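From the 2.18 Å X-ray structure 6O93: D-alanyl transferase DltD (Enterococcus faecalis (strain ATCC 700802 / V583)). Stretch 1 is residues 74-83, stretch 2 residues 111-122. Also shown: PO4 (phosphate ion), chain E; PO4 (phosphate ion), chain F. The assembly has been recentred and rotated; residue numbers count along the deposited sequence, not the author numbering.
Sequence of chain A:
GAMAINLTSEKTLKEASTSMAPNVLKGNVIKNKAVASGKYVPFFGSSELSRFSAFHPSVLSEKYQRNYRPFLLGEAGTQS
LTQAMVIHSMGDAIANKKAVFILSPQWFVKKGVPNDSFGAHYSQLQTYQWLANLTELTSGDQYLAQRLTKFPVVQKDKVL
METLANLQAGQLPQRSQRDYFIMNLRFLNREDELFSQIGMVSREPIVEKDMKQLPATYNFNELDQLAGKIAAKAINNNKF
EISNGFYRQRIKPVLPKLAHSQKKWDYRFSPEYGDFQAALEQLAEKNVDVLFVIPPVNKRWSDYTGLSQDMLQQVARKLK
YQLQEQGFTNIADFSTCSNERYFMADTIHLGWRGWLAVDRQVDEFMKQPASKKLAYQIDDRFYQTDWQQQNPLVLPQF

Stretch 1 (74-83) GEAGTQSLTQ
Stretch 2 111-122: KGVPNDSFGAHY

Stretch 1 begins as loop and enters a helix at Ser-80, which continues later in the chain. Glu-75 is extended (phi/psi -166/-172). A type II beta turn then runs from Glu-75 to Thr-78, with Ala-76 at -57/124 and Gly-77 at 98/-1. Thr-78 N donates to Glu-75 O at 3.2 Å and closes the turn. Thr-78 (-99/104) and Gln-79 (-109/-163) lead to the helix, with Gln-79 as N-cap residue. Gln-83 N donates to Gln-79 O at 3.0 Å.

Stretch 2 starts with Lys-111 (-95/2) and Gly-112 (80/-163), whose positive phi favours glycine. Val-113 (-63/131) and Pro-114 (-62/154) follow. Pro-114 is the N-cap, and the helix starts at Asn-115. Phe-118 N donates to Pro-114 O at 3.1 Å, Gly-119 N to Asn-115 O at 2.8 Å, and Ala-120 N to Asp-116 O at 2.9 Å. His-121 has phi/psi -116/9.

The closest register pair is Gly-77 with Ser-117, CA to CA 4.6 Å. Thr-82 CA lies 6.6 Å from Phe-118 CA, Gln-79 CA 6.7 Å from Val-113 CA, and Thr-78 CA 6.8 Å from His-121 CA. The contact buries 510 Å², both sides summed.

His-121 is the centre of the contact and has the largest covered area. Its chi1 is m and chi2 is 98°, and its CB points toward stretch 1. Both ring nitrogens are used. His-121 ND1 donates to Ser-117 O at 2.8 Å, within its own stretch. His-121 NE2 donates to Glu-75 OE1 at 2.6 Å, the one clear hydrogen bond between the stretches. Glu-75 is p at chi1 and t at chi2. Its CB points sideways, but the carboxylate reaches the edge of the imidazole. Ala-76 O also lies at that edge, 3.0 Å from His-121 CE1. Thr-78, with chi1 p, places CG2 over one ring face, 3.4 Å from the centroid of the His-121 ring and 11° off the normal, a CH-pi contact.

Gly-77 suits this tight place. An ideal CB would sit 2.9 Å from His-121 CE1, a clash, and its backbone angles call for glycine by themselves. Gly-77 N donates to O1 of the chain F phosphate at 3.0 Å.

Further along, Leu-81 and Phe-118 make an apolar contact. Phe-118 is t with chi2 89°. Its CB points sideways, but the ring end comes nearer stretch 1. Leu-81 (chi1 t, chi2 p) brings CD2 to 3.5 Å from Phe-118 CE1. Thr-82, chi1 m, faces both aromatic residues: its OG1 is 3.8 Å from Phe-118 CD1, and its CG2 is 4.1 Å from His-121 CB. A water adds a polar bridge here, 2.5 Å from Thr-82 OG1 and donating to Phe-118 O at 3.0 Å. The CA-to-CB bond of Gln-79 (chi1 m, chi2 t) points toward stretch 2, and its side chain packs against buried Val-113, chi1 p.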

# COMPACT_ATOMS: atom_id res chain seq x y z
N GLY A 74 -5.41 -1.86 0.82
CA GLY A 74 -4.40 -2.40 1.71
C GLY A 74 -4.92 -2.44 3.13
O GLY A 74 -5.98 -1.91 3.46
N GLU A 75 -4.14 -3.10 3.97
CA GLU A 75 -4.38 -3.16 5.41
C GLU A 75 -3.11 -3.68 6.06
O GLU A 75 -2.07 -3.82 5.40
CB GLU A 75 -5.60 -4.03 5.74
CG GLU A 75 -5.47 -5.48 5.30
CD GLU A 75 -6.58 -6.35 5.87
OE1 GLU A 75 -6.46 -7.60 5.80
OE2 GLU A 75 -7.58 -5.79 6.38
N ALA A 76 -3.18 -3.97 7.36
CA ALA A 76 -2.05 -4.58 8.05
C ALA A 76 -1.67 -5.88 7.36
O ALA A 76 -2.50 -6.78 7.20
CB ALA A 76 -2.40 -4.84 9.51
N GLY A 77 -0.40 -5.98 6.95
CA GLY A 77 0.12 -7.19 6.36
C GLY A 77 0.17 -7.21 4.84
O GLY A 77 0.63 -8.22 4.28
N THR A 78 -0.27 -6.15 4.16
CA THR A 78 -0.23 -6.09 2.70
C THR A 78 1.00 -5.29 2.29
O THR A 78 1.02 -4.06 2.39
CB THR A 78 -1.51 -5.47 2.14
OG1 THR A 78 -1.69 -4.15 2.66
CG2 THR A 78 -2.72 -6.32 2.50
N GLN A 79 2.04 -5.99 1.82
CA GLN A 79 3.28 -5.36 1.39
C GLN A 79 3.39 -5.43 -0.14
O GLN A 79 2.40 -5.67 -0.84
CB GLN A 79 4.45 -6.03 2.12
CG GLN A 79 4.33 -5.95 3.64
CD GLN A 79 5.62 -6.29 4.37
OE1 GLN A 79 6.66 -6.53 3.75
NE2 GLN A 79 5.55 -6.32 5.70
N SER A 80 4.61 -5.22 -0.65
CA SER A 80 4.78 -4.95 -2.08
C SER A 80 4.38 -6.15 -2.93
O SER A 80 3.79 -5.98 -4.01
CB SER A 80 6.22 -4.55 -2.37
OG SER A 80 6.50 -3.27 -1.83
N LEU A 81 4.70 -7.36 -2.48
CA LEU A 81 4.40 -8.54 -3.29
C LEU A 81 2.90 -8.70 -3.48
O LEU A 81 2.42 -8.93 -4.60
CB LEU A 81 5.01 -9.79 -2.65
CG LEU A 81 5.00 -11.06 -3.50
CD1 LEU A 81 5.79 -10.87 -4.78
CD2 LEU A 81 5.55 -12.22 -2.71
N THR A 82 2.14 -8.58 -2.40
CA THR A 82 0.68 -8.59 -2.50
C THR A 82 0.19 -7.50 -3.44
O THR A 82 -0.65 -7.74 -4.31
CB THR A 82 0.06 -8.41 -1.12
OG1 THR A 82 0.36 -9.54 -0.30
CG2 THR A 82 -1.46 -8.25 -1.22
N GLN A 83 0.72 -6.28 -3.28
CA GLN A 83 0.26 -5.15 -4.08
C GLN A 83 0.62 -5.31 -5.55
O GLN A 83 -0.14 -4.88 -6.42
CB GLN A 83 0.83 -3.85 -3.52
CG GLN A 83 0.38 -3.52 -2.10
CD GLN A 83 -1.09 -3.14 -2.03
OE1 GLN A 83 -1.85 -3.36 -2.97
NE2 GLN A 83 -1.49 -2.56 -0.90
N LYS A 111 13.88 -10.58 6.81
CA LYS A 111 13.32 -11.74 6.13
C LYS A 111 12.15 -11.38 5.21
O LYS A 111 11.56 -12.28 4.60
CB LYS A 111 12.86 -12.78 7.16
CG LYS A 111 14.02 -13.40 7.93
CD LYS A 111 13.53 -14.25 9.10
CE LYS A 111 13.09 -13.39 10.28
NZ LYS A 111 12.47 -14.20 11.36
N GLY A 112 11.82 -10.10 5.08
CA GLY A 112 10.76 -9.70 4.18
C GLY A 112 9.38 -9.92 4.79
O GLY A 112 9.21 -10.09 6.00
N VAL A 113 8.38 -9.92 3.91
CA VAL A 113 6.99 -10.04 4.37
C VAL A 113 6.81 -11.39 5.06
O VAL A 113 7.21 -12.43 4.49
CB VAL A 113 6.01 -9.88 3.20
CG1 VAL A 113 6.22 -10.97 2.15
CG2 VAL A 113 4.58 -9.88 3.71
N PRO A 114 6.24 -11.45 6.26
CA PRO A 114 6.05 -12.75 6.92
C PRO A 114 5.13 -13.67 6.13
O PRO A 114 4.28 -13.23 5.36
CB PRO A 114 5.43 -12.37 8.27
CG PRO A 114 5.83 -10.94 8.49
CD PRO A 114 5.87 -10.32 7.14
N ASN A 115 5.32 -14.98 6.34
CA ASN A 115 4.49 -15.97 5.65
C ASN A 115 3.00 -15.71 5.88
O ASN A 115 2.21 -15.71 4.93
CB ASN A 115 4.85 -17.38 6.12
CG ASN A 115 6.19 -17.85 5.59
OD1 ASN A 115 6.72 -17.32 4.61
ND2 ASN A 115 6.76 -18.86 6.24
N ASP A 116 2.61 -15.49 7.14
CA ASP A 116 1.20 -15.35 7.46
C ASP A 116 0.62 -14.04 6.94
O ASP A 116 -0.58 -13.95 6.69
CB ASP A 116 0.99 -15.44 8.97
CG ASP A 116 1.42 -16.78 9.54
OD1 ASP A 116 1.51 -17.75 8.76
OD2 ASP A 116 1.65 -16.85 10.77
N SER A 117 1.45 -13.00 6.79
CA SER A 117 0.96 -11.74 6.24
C SER A 117 0.66 -11.88 4.76
O SER A 117 -0.40 -11.44 4.29
CB SER A 117 1.97 -10.63 6.49
OG SER A 117 2.02 -10.29 7.86
N PHE A 118 1.57 -12.49 4.00
CA PHE A 118 1.28 -12.76 2.60
C PHE A 118 0.13 -13.75 2.46
O PHE A 118 -0.76 -13.55 1.63
CB PHE A 118 2.53 -13.30 1.90
CG PHE A 118 2.29 -13.66 0.46
CD1 PHE A 118 2.45 -12.72 -0.53
CD2 PHE A 118 1.88 -14.94 0.11
CE1 PHE A 118 2.21 -13.04 -1.86
CE2 PHE A 118 1.64 -15.27 -1.20
CZ PHE A 118 1.81 -14.32 -2.19
N GLY A 119 0.13 -14.81 3.27
CA GLY A 119 -0.90 -15.82 3.16
C GLY A 119 -2.29 -15.28 3.48
O GLY A 119 -3.27 -15.69 2.86
N ALA A 120 -2.38 -14.37 4.45
CA ALA A 120 -3.68 -13.82 4.82
C ALA A 120 -4.30 -13.00 3.70
O ALA A 120 -5.52 -12.86 3.66
CB ALA A 120 -3.55 -12.95 6.08
N HIS A 121 -3.49 -12.48 2.78
CA HIS A 121 -3.99 -11.63 1.70
C HIS A 121 -3.77 -12.25 0.32
O HIS A 121 -4.00 -11.58 -0.69
CB HIS A 121 -3.32 -10.26 1.77
CG HIS A 121 -3.49 -9.59 3.10
ND1 HIS A 121 -2.53 -9.63 4.08
CD2 HIS A 121 -4.54 -8.91 3.62
CE1 HIS A 121 -2.96 -8.97 5.14
NE2 HIS A 121 -4.18 -8.53 4.89
N TYR A 122 -3.35 -13.51 0.26
CA TYR A 122 -3.12 -14.17 -1.02
C TYR A 122 -4.43 -14.30 -1.79
O TYR A 122 -5.43 -14.80 -1.27
CB TYR A 122 -2.50 -15.54 -0.79
CG TYR A 122 -2.48 -16.44 -2.00
CD1 TYR A 122 -1.61 -16.20 -3.06
CD2 TYR A 122 -3.34 -17.53 -2.09
CE1 TYR A 122 -1.59 -17.03 -4.16
CE2 TYR A 122 -3.33 -18.35 -3.19
CZ TYR A 122 -2.45 -18.10 -4.23
OH TYR A 122 -2.44 -18.93 -5.33
P PO4 E . 4.43 -19.66 9.92
O1 PO4 E . 4.52 -19.93 8.44
O2 PO4 E . 5.10 -18.35 10.25
O3 PO4 E . 5.11 -20.78 10.67
O4 PO4 E . 2.97 -19.59 10.33
P PO4 F . 1.82 -2.93 8.31
O1 PO4 F . 1.82 -3.93 7.17
O2 PO4 F . 3.15 -2.22 8.35
O3 PO4 F . 1.59 -3.65 9.62
O4 PO4 F . 0.71 -1.93 8.09
O HOH W 1 -0.95 -11.67 -0.73